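Local coordinates for sensor protein (PDB 3BWL), which probably serves as a sensor histidine kinase that autophosphorylates on histidine using ATP, this piece being its PAS sensory domain with an indole-3-carbaldehyde bound, at residues 79-84 with 105-110. Residues are numbered along the deposited sequence; the frame is centred on the assembly and turned at random. Where two conformers were deposited one is given.
Sequences SGFSVD and VHLLRF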
# COMPACT_ATOMS: atom_id res chain seq x y z
N SER A 79 -19.72 5.81 8.83
CA SER A 79 -20.52 5.22 9.91
C SER A 79 -21.12 3.85 9.53
O SER A 79 -21.42 3.05 10.41
CB SER A 79 -21.60 6.18 10.40
OG SER A 79 -22.53 6.44 9.37
N GLY A 80 -21.28 3.59 8.23
CA GLY A 80 -21.85 2.32 7.76
C GLY A 80 -20.87 1.14 7.80
O GLY A 80 -21.29 0.00 7.73
N PHE A 81 -19.57 1.41 7.92
CA PHE A 81 -18.53 0.34 7.96
C PHE A 81 -18.49 -0.44 9.27
O PHE A 81 -18.45 0.15 10.36
CB PHE A 81 -17.14 0.95 7.73
CG PHE A 81 -16.79 1.12 6.30
CD1 PHE A 81 -17.41 2.09 5.53
CD2 PHE A 81 -15.80 0.30 5.71
CE1 PHE A 81 -17.07 2.27 4.18
CE2 PHE A 81 -15.46 0.48 4.34
CZ PHE A 81 -16.09 1.45 3.61
N SER A 82 -18.51 -1.76 9.16
CA SER A 82 -18.13 -2.62 10.26
C SER A 82 -16.61 -2.71 10.34
O SER A 82 -15.93 -2.48 9.35
CB SER A 82 -18.71 -4.00 10.01
OG SER A 82 -20.11 -3.93 10.13
N VAL A 83 -16.07 -3.01 11.52
CA VAL A 83 -14.62 -3.23 11.63
C VAL A 83 -14.21 -4.34 10.65
O VAL A 83 -14.87 -5.38 10.57
CB VAL A 83 -14.16 -3.60 13.09
CG1 VAL A 83 -12.67 -3.92 13.13
CG2 VAL A 83 -14.49 -2.48 14.05
N ASP A 84 -13.13 -4.08 9.92
CA ASP A 84 -12.53 -4.98 8.89
C ASP A 84 -13.27 -5.05 7.55
O ASP A 84 -12.82 -5.76 6.63
CB ASP A 84 -12.19 -6.38 9.46
CG ASP A 84 -10.96 -6.36 10.39
OD1 ASP A 84 -10.23 -5.34 10.40
OD2 ASP A 84 -10.72 -7.37 11.11
N VAL A 105 -11.62 4.57 -4.80
CA VAL A 105 -11.10 4.44 -3.45
C VAL A 105 -11.42 3.06 -2.94
O VAL A 105 -12.58 2.59 -3.07
CB VAL A 105 -11.80 5.46 -2.47
CG1 VAL A 105 -11.18 5.37 -1.12
CG2 VAL A 105 -11.65 6.88 -2.98
N HIS A 106 -10.41 2.36 -2.44
CA HIS A 106 -10.67 1.10 -1.71
C HIS A 106 -10.48 1.42 -0.23
O HIS A 106 -9.36 1.69 0.21
CB HIS A 106 -9.70 -0.03 -2.18
CG HIS A 106 -10.16 -1.42 -1.85
ND1 HIS A 106 -9.50 -2.54 -2.29
CD2 HIS A 106 -11.22 -1.86 -1.12
CE1 HIS A 106 -10.13 -3.63 -1.85
NE2 HIS A 106 -11.19 -3.24 -1.15
N LEU A 107 -11.60 1.41 0.53
CA LEU A 107 -11.57 1.87 1.88
C LEU A 107 -11.77 0.71 2.87
O LEU A 107 -12.62 -0.17 2.66
CB LEU A 107 -12.70 2.89 2.06
CG LEU A 107 -12.87 3.60 3.41
CD1 LEU A 107 -11.68 4.49 3.66
CD2 LEU A 107 -14.11 4.48 3.37
N LEU A 108 -11.00 0.75 3.95
CA LEU A 108 -11.02 -0.29 4.99
C LEU A 108 -11.24 0.34 6.35
O LEU A 108 -10.58 1.33 6.65
CB LEU A 108 -9.64 -0.99 5.02
CG LEU A 108 -9.36 -1.94 6.20
CD1 LEU A 108 -10.31 -3.18 6.23
CD2 LEU A 108 -7.91 -2.38 6.23
N ARG A 109 -12.14 -0.20 7.18
CA ARG A 109 -12.21 0.22 8.58
C ARG A 109 -11.42 -0.84 9.35
O ARG A 109 -11.64 -2.04 9.12
CB ARG A 109 -13.67 0.24 9.10
CG ARG A 109 -13.74 0.67 10.58
CD ARG A 109 -15.18 0.99 11.07
NE ARG A 109 -15.14 2.13 11.98
CZ ARG A 109 -16.13 3.00 12.18
NH1 ARG A 109 -17.30 2.87 11.56
NH2 ARG A 109 -15.95 4.01 13.01
N PHE A 110 -10.51 -0.42 10.22
CA PHE A 110 -9.72 -1.41 10.98
C PHE A 110 -9.14 -0.81 12.23
O PHE A 110 -9.22 0.40 12.45
CB PHE A 110 -8.63 -2.05 10.11
CG PHE A 110 -7.39 -1.18 9.88
CD1 PHE A 110 -6.12 -1.74 10.01
CD2 PHE A 110 -7.49 0.17 9.53
CE1 PHE A 110 -4.98 -0.97 9.76
CE2 PHE A 110 -6.35 0.94 9.29
CZ PHE A 110 -5.11 0.36 9.40
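Asp84 N donates to Arg109 O at 2.6 Å, a short backbone bond whose N-H...O angle is 137° and whose donor stands above the carbonyl plane. It fastens the loop between helix 71-79 and strand 86-94 to strand 100-112 of the antiparallel PAS sheet, just where the chain turns into strand 86-94, outermost in this chain's sheet; Arg109 also shares a backbone bond with Glu85. The side chain of Arg109 forms the second link. Its CB lies 3.5 Å from Ser82 O; chi1 of 180° sets CG anti to the backbone N, and the chain bends at chi3. In the conformer described, NH1 reaches Phe81 O at 3.2 Å, at the guanidinium edge but tilted somewhat out of its plane, with an N-H...O angle of 152°. NH2 is in a salt bridge with Asp116, which would link the loop to strand 115-124 as well. Phe81 supplies the apolar part: CB lies 3.8 Å from Arg109 CB, and the side chain crosses that of Leu107 obliquely. Ring atom CZ meets Leu107 CD2 at 3.6 Å, while CE2 brings the ring edge to 3.4 Å from Leu107 O. Leu107 in turn touches the bound indole-3-carbaldehyde, consistent with Phe81 backing a ligand-contacting residue, and Arg87 makes a cation-pi contact with the Phe81 ring. Beside the opening bond, Leu108 CD1 packs 3.6 Å from Asp84 O.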